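Local coordinates for protein RNA polymerase ECF-subfamily sigma factor (Streptomyces venezuelae, PDB 6DXO) that directs RNA polymerase to specific promoters as an ECF sigma factor in aerial mycelium formation and is captured here in complex with its anti-sigma factor RsbN, at residues 95-99 with 141-146; 102-106 with 120-126; 26-30 with 69-74. All blocks are in the same frame, centred on the assembly; numbering follows the deposited sequence.

Contact 3 comes first along the chain and joins helices 12-31 and 65-79 within sigma-70 region 2; contacts 1 and 2 both follow it, in region 4. Contact 1 brings the end of helix 89-98 against the end of helix 128-144, and between its two segments the chain makes contact 2, where helix 101-112 meets helix 117-124. Their centres are about 17 Å apart, and they touch directly where Gln104 reaches back to Leu99 and Arg97. The centre of contact 3 lies about 27 Å from that of contact 1 and 30 Å from that of contact 2, across the chain's centre, as expected of a two-domain ECF sigma factor.

Contact 1. Residues 95-99 with 141-146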
ATOM      1  N   ALA A  95      -6.229   0.392 -16.302  1.00 33.04           N
ATOM      2  CA  ALA A  95      -6.369  -0.671 -17.290  1.00 40.94           C
ATOM      3  C   ALA A  95      -5.569  -1.900 -16.856  1.00 40.04           C
ATOM      4  O   ALA A  95      -6.046  -3.025 -16.963  1.00 36.79           O
ATOM      5  CB  ALA A  95      -5.916  -0.193 -18.659  1.00 36.67           C
ATOM      6  N   VAL A  96      -4.356  -1.685 -16.353  1.00 39.06           N
ATOM      7  CA  VAL A  96      -3.524  -2.800 -15.893  1.00 30.71           C
ATOM      8  C   VAL A  96      -4.187  -3.559 -14.747  1.00 30.21           C
ATOM      9  O   VAL A  96      -4.122  -4.782 -14.674  1.00 30.51           O
ATOM     10  CB  VAL A  96      -2.117  -2.333 -15.437  1.00 32.35           C
ATOM     11  CG1 VAL A  96      -1.337  -3.505 -14.863  1.00 35.58           C
ATOM     12  CG2 VAL A  96      -1.360  -1.687 -16.586  1.00 30.95           C
ATOM     13  N   ARG A  97      -4.822  -2.819 -13.840  1.00 34.99           N
ATOM     14  CA  ARG A  97      -5.467  -3.433 -12.687  1.00 38.71           C
ATOM     15  C   ARG A  97      -6.649  -4.319 -13.089  1.00 41.37           C
ATOM     16  O   ARG A  97      -7.114  -5.132 -12.297  1.00 42.17           O
ATOM     17  CB  ARG A  97      -5.914  -2.362 -11.685  1.00 46.43           C
ATOM     18  CG  ARG A  97      -4.829  -1.934 -10.709  1.00 55.26           C
ATOM     19  CD  ARG A  97      -5.089  -2.498  -9.313  1.00 64.52           C
ATOM     20  NE  ARG A  97      -5.176  -3.958  -9.301  1.00 68.14           N
ATOM     21  CZ  ARG A  97      -5.530  -4.678  -8.241  1.00 67.09           C
ATOM     22  NH1 ARG A  97      -5.833  -4.076  -7.100  1.00 69.30           N
ATOM     23  NH2 ARG A  97      -5.583  -6.000  -8.317  1.00 61.55           N
ATOM     24  N   ARG A  98      -7.119  -4.165 -14.326  1.00 45.02           N
ATOM     25  CA  ARG A  98      -8.268  -4.931 -14.820  1.00 46.11           C
ATOM     26  C   ARG A  98      -7.893  -6.274 -15.460  1.00 45.05           C
ATOM     27  O   ARG A  98      -8.747  -7.148 -15.621  1.00 44.22           O
ATOM     28  CB  ARG A  98      -9.098  -4.093 -15.797  1.00 54.59           C
ATOM     29  CG  ARG A  98      -9.786  -2.893 -15.164  1.00 61.62           C
ATOM     30  CD  ARG A  98     -10.705  -2.210 -16.159  1.00 70.81           C
ATOM     31  NE  ARG A  98      -9.963  -1.651 -17.284  1.00 79.50           N
ATOM     32  CZ  ARG A  98      -9.876  -0.351 -17.547  1.00 85.29           C
ATOM     33  NH1 ARG A  98     -10.496   0.524 -16.770  1.00 87.30           N
ATOM     34  NH2 ARG A  98      -9.179   0.071 -18.591  1.00 87.43           N
ATOM     35  N   LEU A  99      -6.622  -6.440 -15.823  1.00 37.00           N
ATOM     36  CA  LEU A  99      -6.160  -7.701 -16.401  1.00 31.08           C
ATOM     37  C   LEU A  99      -6.328  -8.831 -15.405  1.00 36.28           C
ATOM     38  O   LEU A  99      -6.319  -8.605 -14.196  1.00 37.42           O
ATOM     39  CB  LEU A  99      -4.683  -7.606 -16.807  1.00 28.89           C
ATOM     40  CG  LEU A  99      -4.290  -6.499 -17.780  1.00 28.90           C
ATOM     41  CD1 LEU A  99      -2.768  -6.383 -17.871  1.00 23.26           C
ATOM     42  CD2 LEU A  99      -4.905  -6.741 -19.154  1.00 34.66           C
ATOM     43  N   THR A 141      -4.807  -7.123 -24.621  1.00 37.07           N
ATOM     44  CA  THR A 141      -5.979  -6.857 -23.792  1.00 39.98           C
ATOM     45  C   THR A 141      -6.030  -5.410 -23.305  1.00 42.80           C
ATOM     46  O   THR A 141      -7.107  -4.815 -23.225  1.00 45.25           O
ATOM     47  CB  THR A 141      -6.043  -7.792 -22.586  1.00 40.29           C
ATOM     48  OG1 THR A 141      -6.197  -9.141 -23.039  1.00 44.59           O
ATOM     49  CG2 THR A 141      -7.218  -7.422 -21.683  1.00 38.55           C
ATOM     50  N   LEU A 142      -4.874  -4.843 -22.975  1.00 42.29           N
ATOM     51  CA  LEU A 142      -4.817  -3.427 -22.627  1.00 42.81           C
ATOM     52  C   LEU A 142      -5.251  -2.595 -23.823  1.00 44.92           C
ATOM     53  O   LEU A 142      -5.878  -1.545 -23.674  1.00 43.10           O
ATOM     54  CB  LEU A 142      -3.404  -3.013 -22.215  1.00 43.80           C
ATOM     55  CG  LEU A 142      -2.878  -3.437 -20.846  1.00 41.67           C
ATOM     56  CD1 LEU A 142      -1.444  -2.965 -20.697  1.00 39.86           C
ATOM     57  CD2 LEU A 142      -3.741  -2.873 -19.730  1.00 38.56           C
ATOM     58  N   ALA A 143      -4.915  -3.076 -25.015  1.00 44.35           N
ATOM     59  CA  ALA A 143      -5.218  -2.354 -26.241  1.00 52.51           C
ATOM     60  C   ALA A 143      -6.719  -2.294 -26.512  1.00 61.57           C
ATOM     61  O   ALA A 143      -7.208  -1.326 -27.099  1.00 66.87           O
ATOM     62  CB  ALA A 143      -4.486  -2.977 -27.417  1.00 55.07           C
ATOM     63  N   ARG A 144      -7.450  -3.321 -26.085  1.00 58.51           N
ATOM     64  CA  ARG A 144      -8.892  -3.353 -26.315  1.00 64.76           C
ATOM     65  C   ARG A 144      -9.669  -2.525 -25.288  1.00 68.09           C
ATOM     66  O   ARG A 144     -10.390  -1.598 -25.657  1.00 63.05           O
ATOM     67  CB  ARG A 144      -9.423  -4.790 -26.380  1.00 65.75           C
ATOM     68  CG  ARG A 144      -9.517  -5.512 -25.047  1.00 65.74           C
ATOM     69  CD  ARG A 144     -10.196  -6.853 -25.224  1.00 67.86           C
ATOM     70  NE  ARG A 144      -9.606  -7.588 -26.336  1.00 72.05           N
ATOM     71  CZ  ARG A 144      -8.647  -8.499 -26.206  1.00 78.13           C
ATOM     72  NH1 ARG A 144      -8.175  -8.803 -25.005  1.00 78.29           N
ATOM     73  NH2 ARG A 144      -8.166  -9.113 -27.278  1.00 82.04           N
ATOM     74  N   LEU A 145      -9.519  -2.851 -24.006  1.00 73.34           N
ATOM     75  CA  LEU A 145     -10.245  -2.135 -22.961  1.00 77.96           C
ATOM     76  C   LEU A 145      -9.672  -0.740 -22.720  1.00 79.92           C
ATOM     77  O   LEU A 145     -10.008  -0.080 -21.738  1.00 82.12           O
ATOM     78  CB  LEU A 145     -10.310  -2.949 -21.662  1.00 79.03           C
ATOM     79  CG  LEU A 145      -9.036  -3.524 -21.042  1.00 78.80           C
ATOM     80  CD1 LEU A 145      -8.094  -2.420 -20.592  1.00 81.21           C
ATOM     81  CD2 LEU A 145      -9.399  -4.421 -19.871  1.00 76.77           C
ATOM     82  N   LEU A 146      -8.812  -0.300 -23.633  1.00 82.48           N
ATOM     83  CA  LEU A 146      -8.241   1.039 -23.578  1.00 87.20           C
ATOM     84  C   LEU A 146      -8.180   1.642 -24.976  1.00 91.67           C
ATOM     85  O   LEU A 146      -8.445   2.829 -25.165  1.00 94.32           O
ATOM     86  CB  LEU A 146      -6.843   0.999 -22.961  1.00 88.55           C
ATOM     87  CG  LEU A 146      -6.086   2.320 -22.807  1.00 87.63           C
ATOM     88  CD1 LEU A 146      -6.840   3.261 -21.882  1.00 85.59           C
ATOM     89  CD2 LEU A 146      -4.678   2.065 -22.287  1.00 86.86           C
TER
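Leu142 lays its CD2 methyl against the turn Ala95-Val96, 3.6 Å from Ala95 CB and 4.1 Å from Val96 CG2. The same methyl rests on the backbone of Ala95, and the single methyl of Ala95 lets the last turn of helix 128-144 come close. Leu99 crosses Leu142 at about a right angle and divides its work between two methyls. CD1 lies against the isobutyl group of Leu142, whereas CD2 presses on Thr141 CG2 at 3.5 Å, tighter than usual for two carbons. With chi1 at -64°, Thr141 sets CG2 anti to its own backbone N, facing Leu99, and leaves OG1 to bond to Arg137 O one turn earlier. The beta-branched threonine thus serves both a greasy and a polar neighbour.

These residues belong to the four-helix domain of sigma-70 region 4, whose first and last helices meet here at their C-terminal ends; on the far side of Val96 and Leu99 lies helix 101-112, which both side chains touch through Val107.

Where helix 128-144 gives out, Leu145 takes chi1 of 52°, placing CG between the backbone N and the carbonyl carbon. Its CD1 comes 3.7 Å from Ala95 CB and sits at the edge of the Arg98 guanidinium, in its plane, 3.4 Å from NH2. Leu145 CD2 lies 3.8 Å from Arg98 NE, the two side chains running antiparallel, side by side. Arg98 suits this exposed margin because its NE and NH2 end can lie against the leucine methyls while its charge is met by Asp94, in a salt bridge made through NH1.

Contact 2. Residues 102-106 with 120-126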
ATOM      1  N   GLN A 102      -2.697 -13.632 -14.143  1.00 37.41           N
ATOM      2  CA  GLN A 102      -1.505 -13.957 -14.925  1.00 35.68           C
ATOM      3  C   GLN A 102      -1.017 -12.793 -15.797  1.00 31.52           C
ATOM      4  O   GLN A 102       0.170 -12.452 -15.786  1.00 30.34           O
ATOM      5  CB  GLN A 102      -1.742 -15.202 -15.786  1.00 41.25           C
ATOM      6  CG  GLN A 102      -1.916 -16.475 -14.983  1.00 52.15           C
ATOM      7  CD  GLN A 102      -0.657 -16.872 -14.237  1.00 63.56           C
ATOM      8  OE1 GLN A 102       0.243 -17.489 -14.804  1.00 68.53           O
ATOM      9  NE2 GLN A 102      -0.587 -16.520 -12.958  1.00 66.27           N
ATOM     10  N   GLN A 103      -1.925 -12.196 -16.561  1.00 30.75           N
ATOM     11  CA  GLN A 103      -1.554 -11.089 -17.439  1.00 33.81           C
ATOM     12  C   GLN A 103      -1.125  -9.855 -16.646  1.00 27.43           C
ATOM     13  O   GLN A 103      -0.199  -9.138 -17.039  1.00 24.78           O
ATOM     14  CB  GLN A 103      -2.705 -10.737 -18.390  1.00 34.98           C
ATOM     15  CG  GLN A 103      -3.031 -11.845 -19.386  1.00 33.99           C
ATOM     16  CD  GLN A 103      -4.161 -11.480 -20.333  1.00 35.19           C
ATOM     17  OE1 GLN A 103      -4.719 -10.392 -20.267  1.00 35.16           O
ATOM     18  NE2 GLN A 103      -4.495 -12.401 -21.235  1.00 40.54           N
ATOM     19  N   GLN A 104      -1.789  -9.606 -15.524  1.00 27.32           N
ATOM     20  CA  GLN A 104      -1.415  -8.449 -14.707  1.00 23.36           C
ATOM     21  C   GLN A 104       0.011  -8.589 -14.164  1.00 23.84           C
ATOM     22  O   GLN A 104       0.834  -7.690 -14.295  1.00 24.29           O
ATOM     23  CB  GLN A 104      -2.400  -8.226 -13.558  1.00 30.36           C
ATOM     24  CG  GLN A 104      -2.201  -6.850 -12.918  1.00 30.38           C
ATOM     25  CD  GLN A 104      -3.244  -6.496 -11.872  1.00 41.25           C
ATOM     26  OE1 GLN A 104      -2.957  -5.746 -10.936  1.00 37.74           O
ATOM     27  NE2 GLN A 104      -4.462  -7.012 -12.034  1.00 34.49           N
ATOM     28  N   GLU A 105       0.296  -9.733 -13.558  1.00 23.36           N
ATOM     29  CA  GLU A 105       1.622 -10.009 -13.034  1.00 28.92           C
ATOM     30  C   GLU A 105       2.691  -9.958 -14.124  1.00 23.82           C
ATOM     31  O   GLU A 105       3.796  -9.471 -13.888  1.00 21.49           O
ATOM     32  CB  GLU A 105       1.657 -11.376 -12.357  1.00 28.33           C
ATOM     33  CG  GLU A 105       3.019 -11.731 -11.797  1.00 34.99           C
ATOM     34  CD  GLU A 105       2.977 -12.956 -10.914  1.00 46.90           C
ATOM     35  OE1 GLU A 105       1.948 -13.669 -10.944  1.00 53.42           O
ATOM     36  OE2 GLU A 105       3.967 -13.198 -10.187  1.00 47.37           O
ATOM     37  N   CYS A 106       2.371 -10.474 -15.311  1.00 21.03           N
ATOM     38  CA  CYS A 106       3.343 -10.470 -16.403  1.00 22.06           C
ATOM     39  C   CYS A 106       3.731  -9.039 -16.792  1.00 21.99           C
ATOM     40  O   CYS A 106       4.911  -8.699 -16.845  1.00 21.23           O
ATOM     41  CB  CYS A 106       2.816 -11.239 -17.623  1.00 26.92           C
ATOM     42  SG  CYS A 106       4.068 -11.544 -18.905  1.00 28.29           S
ATOM     43  N   THR A 120      11.362 -12.903 -15.659  1.00 16.41           N
ATOM     44  CA  THR A 120       9.913 -13.053 -15.464  1.00 19.61           C
ATOM     45  C   THR A 120       9.485 -14.527 -15.457  1.00 22.52           C
ATOM     46  O   THR A 120       8.681 -14.970 -14.630  1.00 19.65           O
ATOM     47  CB  THR A 120       9.129 -12.258 -16.531  1.00 24.10           C
ATOM     48  OG1 THR A 120       9.431 -10.862 -16.387  1.00 18.99           O
ATOM     49  CG2 THR A 120       7.621 -12.459 -16.379  1.00 19.38           C
ATOM     50  N   ALA A 121      10.030 -15.299 -16.383  1.00 21.55           N
ATOM     51  CA  ALA A 121       9.730 -16.726 -16.412  1.00 25.27           C
ATOM     52  C   ALA A 121      10.080 -17.398 -15.083  1.00 23.90           C
ATOM     53  O   ALA A 121       9.277 -18.166 -14.539  1.00 25.93           O
ATOM     54  CB  ALA A 121      10.445 -17.404 -17.575  1.00 29.70           C
ATOM     55  N   ARG A 122      11.260 -17.087 -14.547  1.00 17.15           N
ATOM     56  CA  ARG A 122      11.688 -17.677 -13.279  1.00 20.23           C
ATOM     57  C   ARG A 122      10.742 -17.319 -12.140  1.00 22.52           C
ATOM     58  O   ARG A 122      10.360 -18.185 -11.348  1.00 22.98           O
ATOM     59  CB  ARG A 122      13.114 -17.263 -12.899  1.00 27.05           C
ATOM     60  CG  ARG A 122      14.165 -17.501 -13.961  1.00 33.77           C
ATOM     61  CD  ARG A 122      14.369 -18.979 -14.272  1.00 45.54           C
ATOM     62  NE  ARG A 122      15.477 -19.149 -15.210  1.00 50.14           N
ATOM     63  CZ  ARG A 122      15.363 -19.038 -16.531  1.00 51.34           C
ATOM     64  NH1 ARG A 122      14.185 -18.772 -17.082  1.00 50.58           N
ATOM     65  NH2 ARG A 122      16.432 -19.194 -17.304  1.00 38.34           N
ATOM     66  N   VAL A 123      10.367 -16.040 -12.047  1.00 18.53           N
ATOM     67  CA  VAL A 123       9.441 -15.593 -11.001  1.00 18.32           C
ATOM     68  C   VAL A 123       8.052 -16.226 -11.098  1.00 20.87           C
ATOM     69  O   VAL A 123       7.446 -16.586 -10.074  1.00 20.71           O
ATOM     70  CB  VAL A 123       9.262 -14.062 -11.044  1.00 21.86           C
ATOM     71  CG1 VAL A 123       8.161 -13.610 -10.055  1.00 19.29           C
ATOM     72  CG2 VAL A 123      10.583 -13.380 -10.750  1.00 23.83           C
ATOM     73  N   MET A 124       7.541 -16.341 -12.320  1.00 20.52           N
ATOM     74  CA  MET A 124       6.175 -16.830 -12.522  1.00 28.90           C
ATOM     75  C   MET A 124       6.073 -18.356 -12.605  1.00 25.99           C
ATOM     76  O   MET A 124       4.967 -18.905 -12.593  1.00 28.25           O
ATOM     77  CB  MET A 124       5.550 -16.188 -13.762  1.00 25.17           C
ATOM     78  CG  MET A 124       5.336 -14.680 -13.618  1.00 23.99           C
ATOM     79  SD  MET A 124       4.365 -13.948 -14.941  1.00 28.87           S
ATOM     80  CE  MET A 124       2.714 -14.514 -14.509  1.00 35.11           C
ATOM     81  N   GLY A 125       7.216 -19.026 -12.683  1.00 26.34           N
ATOM     82  CA  GLY A 125       7.234 -20.475 -12.782  1.00 34.45           C
ATOM     83  C   GLY A 125       6.724 -20.948 -14.131  1.00 42.80           C
ATOM     84  O   GLY A 125       6.038 -21.968 -14.237  1.00 40.96           O
ATOM     85  N   LYS A 126       7.064 -20.199 -15.171  1.00 34.78           N
ATOM     86  CA  LYS A 126       6.674 -20.544 -16.528  1.00 30.24           C
ATOM     87  C   LYS A 126       7.902 -20.575 -17.433  1.00 32.87           C
ATOM     88  O   LYS A 126       8.967 -20.102 -17.055  1.00 30.28           O
ATOM     89  CB  LYS A 126       5.642 -19.539 -17.040  1.00 27.80           C
ATOM     90  CG  LYS A 126       4.430 -19.433 -16.128  1.00 37.23           C
ATOM     91  CD  LYS A 126       3.270 -18.718 -16.780  1.00 48.96           C
ATOM     92  CE  LYS A 126       1.955 -19.309 -16.301  1.00 58.62           C
ATOM     93  NZ  LYS A 126       0.801 -18.797 -17.086  1.00 67.82           N
TER
HETATM   94  O   HOH W   1       2.365 -17.666 -12.254  1.00 41.92           O
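Met124 reaches from the last turn of helix 117-124 to helix 101-112, spanning two helices of the helical domain of sigma-70 region 4, which carries a helix-turn-helix. Its SD lies 3.9 Å from Cys106 CA and a little farther from the cysteine CB, while CE ends 3.5 Å from Gln102 O and 3.7 Å from Glu105 OE1. The flexible, unbranched thioether suits this gap, for the axes of segments 102-106 and 120-124 come no closer than 11.5 Å and run at 135° to each other. A bend at chi3 (75°) turns the CE methyl aside after an otherwise extended start, and CE settles between Gln102 and Glu105, leaving SD to Cys106.

Glu105 lies alongside Met124, pointing the other way. Its chain is extended, and its methylenes lie along the methionine's sulfur and terminal methyl; the carboxylate carries on towards the fringe of Val123. Farther along the same interface, Cys106 faces Thr120, a small pair of residues where the helices' CA atoms come nearest. At the other end Lys126 NZ donates to Gln102 OE1 at 2.7 Å, in the carbonyl plane and on a lone pair, with a C=O...N angle of 142°.

Outside this layer, Leu109 of helix 101-112 supports Met124, Val123 and Thr120 together. Thr120 turns its hydroxyl to Ser116 O, just before its helix begins, which leaves CG2 for the apolar side. Gly125, with positive phi, ends helix 117-124, a conformation that glycine adopts easily, and the chain then turns so that Lys126 can stretch back to Gln102. The amide of Gln102 is held at both heads, for a water also bridges the segments, accepting from Gln102 NE2 and donating to Met124 O at 2.9 Å.

Contact 3. Residues 26-30 with 69-74; sequences VYRYI and LVTIAR
Sigma-70 region 2 is a bundle of helices, and here two of them, 12-31 and 65-79, pack together; the axes of segments 26-30 and 69-74 approach to 10.0 Å at an angle of 35°. Tyr29 provides the broadest surface. One face of its ring receives Val70 CG1 in a CH-pi contact, the methyl 4.3 Å from the centroid and only 7° off the ring normal. The torsion that sets CG anti to the backbone N (chi1 170°) carries the ring across to helix 65-79, where CD2 comes 4.0 Å from Ala73 CB and the hydroxyl reaches the base of Arg74, 3.3 Å between OH and CB. A tyrosine fits this border, its ring on aliphatic neighbours and its OH beside the exposed Arg74, whose guanidinium extends off in another direction.

Deeper in, Ala73 offers a single methyl, small enough for Ile30 to close on it: CD1 lies 3.8 Å from Ala73 CB. Val26, one turn before Ile30, crosses Leu69 at about a right angle and sets CG2 3.8 Å from Leu69 CB. Helix 37-53 covers the inner side, with Phe48 on Leu69 and Thr47 on Ala73. Val26, Ile30, Leu69 and Ala73 form part of the apolar interior, with Tyr29 at its border, of the all-helical sigma-70 region 2 domain.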
ATOM      1  N   VAL A  26      -2.735  -0.120   6.349  1.00 13.05           N
ATOM      2  CA  VAL A  26      -4.051   0.200   5.788  1.00 14.09           C
ATOM      3  C   VAL A  26      -4.692  -1.091   5.297  1.00 17.17           C
ATOM      4  O   VAL A  26      -5.852  -1.389   5.591  1.00 14.24           O
ATOM      5  CB  VAL A  26      -3.971   1.246   4.652  1.00 13.94           C
ATOM      6  CG1 VAL A  26      -5.265   1.310   3.842  1.00 15.66           C
ATOM      7  CG2 VAL A  26      -3.638   2.640   5.227  1.00 14.43           C
ATOM      8  N   TYR A  27      -3.909  -1.872   4.569  1.00 12.24           N
ATOM      9  CA  TYR A  27      -4.429  -3.127   4.001  1.00 11.90           C
ATOM     10  C   TYR A  27      -4.943  -4.051   5.092  1.00 14.92           C
ATOM     11  O   TYR A  27      -6.033  -4.633   4.971  1.00 16.51           O
ATOM     12  CB  TYR A  27      -3.319  -3.785   3.203  1.00 13.04           C
ATOM     13  CG  TYR A  27      -3.640  -5.145   2.637  1.00 13.07           C
ATOM     14  CD1 TYR A  27      -4.473  -5.282   1.540  1.00 14.18           C
ATOM     15  CD2 TYR A  27      -3.065  -6.278   3.183  1.00 15.14           C
ATOM     16  CE1 TYR A  27      -4.742  -6.579   0.989  1.00 16.19           C
ATOM     17  CE2 TYR A  27      -3.305  -7.546   2.651  1.00 16.99           C
ATOM     18  CZ  TYR A  27      -4.145  -7.682   1.568  1.00 16.22           C
ATOM     19  OH  TYR A  27      -4.370  -8.943   1.066  1.00 21.82           O
ATOM     20  N   ARG A  28      -4.172  -4.190   6.160  1.00 17.17           N
ATOM     21  CA  ARG A  28      -4.560  -5.061   7.268  1.00 20.41           C
ATOM     22  C   ARG A  28      -5.796  -4.570   7.999  1.00 21.21           C
ATOM     23  O   ARG A  28      -6.622  -5.373   8.401  1.00 18.68           O
ATOM     24  CB  ARG A  28      -3.402  -5.289   8.235  1.00 17.06           C
ATOM     25  CG  ARG A  28      -2.273  -6.115   7.608  1.00 17.97           C
ATOM     26  CD  ARG A  28      -1.305  -6.568   8.671  1.00 27.05           C
ATOM     27  NE  ARG A  28      -0.331  -5.541   9.005  1.00 34.63           N
ATOM     28  CZ  ARG A  28       0.883  -5.477   8.465  1.00 39.85           C
ATOM     29  NH1 ARG A  28       1.259  -6.380   7.574  1.00 37.44           N
ATOM     30  NH2 ARG A  28       1.719  -4.512   8.818  1.00 46.07           N
ATOM     31  N   TYR A  29      -5.947  -3.252   8.137  1.00 11.45           N
ATOM     32  CA  TYR A  29      -7.177  -2.738   8.733  1.00 15.48           C
ATOM     33  C   TYR A  29      -8.398  -3.124   7.878  1.00 22.04           C
ATOM     34  O   TYR A  29      -9.443  -3.580   8.392  1.00 19.05           O
ATOM     35  CB  TYR A  29      -7.078  -1.221   8.914  1.00 16.00           C
ATOM     36  CG  TYR A  29      -8.420  -0.610   9.291  1.00 21.15           C
ATOM     37  CD1 TYR A  29      -8.892  -0.677  10.603  1.00 18.95           C
ATOM     38  CD2 TYR A  29      -9.232  -0.018   8.324  1.00 23.09           C
ATOM     39  CE1 TYR A  29     -10.137  -0.117  10.955  1.00 16.51           C
ATOM     40  CE2 TYR A  29     -10.476   0.532   8.669  1.00 23.61           C
ATOM     41  CZ  TYR A  29     -10.917   0.462   9.974  1.00 18.98           C
ATOM     42  OH  TYR A  29     -12.157   0.985  10.302  1.00 24.06           O
ATOM     43  N   ILE A  30      -8.252  -2.968   6.568  1.00 15.15           N
ATOM     44  CA  ILE A  30      -9.327  -3.220   5.614  1.00 16.37           C
ATOM     45  C   ILE A  30      -9.618  -4.727   5.456  1.00 17.14           C
ATOM     46  O   ILE A  30     -10.777  -5.134   5.356  1.00 21.88           O
ATOM     47  CB  ILE A  30      -9.004  -2.582   4.233  1.00 13.76           C
ATOM     48  CG1 ILE A  30      -8.951  -1.046   4.339  1.00 16.12           C
ATOM     49  CG2 ILE A  30     -10.020  -2.970   3.173  1.00 15.37           C
ATOM     50  CD1 ILE A  30      -8.614  -0.349   3.013  1.00 15.43           C
ATOM     51  N   LEU A  69      -5.193   8.110   7.373  1.00 17.55           N
ATOM     52  CA  LEU A  69      -5.379   7.017   6.424  1.00 14.69           C
ATOM     53  C   LEU A  69      -6.423   6.032   6.970  1.00 15.42           C
ATOM     54  O   LEU A  69      -7.324   5.622   6.267  1.00 16.72           O
ATOM     55  CB  LEU A  69      -4.051   6.300   6.181  1.00 16.60           C
ATOM     56  CG  LEU A  69      -3.033   7.047   5.305  1.00 20.68           C
ATOM     57  CD1 LEU A  69      -1.692   6.317   5.268  1.00 22.53           C
ATOM     58  CD2 LEU A  69      -3.561   7.255   3.882  1.00 20.04           C
ATOM     59  N   VAL A  70      -6.284   5.665   8.232  1.00 18.94           N
ATOM     60  CA  VAL A  70      -7.193   4.703   8.841  1.00 21.62           C
ATOM     61  C   VAL A  70      -8.634   5.212   8.844  1.00 21.05           C
ATOM     62  O   VAL A  70      -9.586   4.470   8.548  1.00 17.82           O
ATOM     63  CB  VAL A  70      -6.715   4.308  10.250  1.00 26.22           C
ATOM     64  CG1 VAL A  70      -7.795   3.533  10.971  1.00 34.26           C
ATOM     65  CG2 VAL A  70      -5.422   3.475  10.149  1.00 32.40           C
ATOM     66  N   THR A  71      -8.798   6.494   9.136  1.00 17.82           N
ATOM     67  CA  THR A  71     -10.130   7.068   9.157  1.00 18.23           C
ATOM     68  C   THR A  71     -10.724   7.164   7.757  1.00 19.75           C
ATOM     69  O   THR A  71     -11.912   6.964   7.581  1.00 21.38           O
ATOM     70  CB  THR A  71     -10.160   8.428   9.915  1.00 16.62           C
ATOM     71  OG1 THR A  71      -9.241   9.348   9.311  1.00 27.51           O
ATOM     72  CG2 THR A  71      -9.737   8.227  11.350  1.00 23.94           C
ATOM     73  N   ILE A  72      -9.885   7.428   6.751  1.00 17.81           N
ATOM     74  CA  ILE A  72     -10.335   7.392   5.364  1.00 20.26           C
ATOM     75  C   ILE A  72     -10.775   6.002   4.925  1.00 20.90           C
ATOM     76  O   ILE A  72     -11.795   5.852   4.259  1.00 23.39           O
ATOM     77  CB  ILE A  72      -9.242   7.917   4.396  1.00 20.77           C
ATOM     78  CG1 ILE A  72      -9.096   9.434   4.534  1.00 24.16           C
ATOM     79  CG2 ILE A  72      -9.562   7.532   2.945  1.00 18.00           C
ATOM     80  CD1 ILE A  72      -7.807   9.966   3.930  1.00 23.49           C
ATOM     81  N   ALA A  73      -9.994   4.980   5.289  1.00 15.76           N
ATOM     82  CA  ALA A  73     -10.319   3.617   4.906  1.00 18.52           C
ATOM     83  C   ALA A  73     -11.618   3.220   5.591  1.00 19.46           C
ATOM     84  O   ALA A  73     -12.463   2.578   4.991  1.00 19.44           O
ATOM     85  CB  ALA A  73      -9.188   2.639   5.275  1.00 15.26           C
ATOM     86  N   ARG A  74     -11.755   3.611   6.851  1.00 19.50           N
ATOM     87  CA  ARG A  74     -13.003   3.371   7.587  1.00 21.13           C
ATOM     88  C   ARG A  74     -14.226   3.939   6.842  1.00 21.17           C
ATOM     89  O   ARG A  74     -15.244   3.251   6.697  1.00 26.34           O
ATOM     90  CB  ARG A  74     -12.925   3.920   9.010  1.00 20.76           C
ATOM     91  CG  ARG A  74     -14.176   3.572   9.844  1.00 25.82           C
ATOM     92  CD  ARG A  74     -14.044   4.043  11.266  1.00 23.95           C
ATOM     93  NE  ARG A  74     -13.774   5.472  11.359  1.00 24.12           N
ATOM     94  CZ  ARG A  74     -13.291   6.055  12.447  1.00 22.97           C
ATOM     95  NH1 ARG A  74     -13.025   5.319  13.523  1.00 26.59           N
ATOM     96  NH2 ARG A  74     -13.064   7.365  12.459  1.00 24.32           N
TER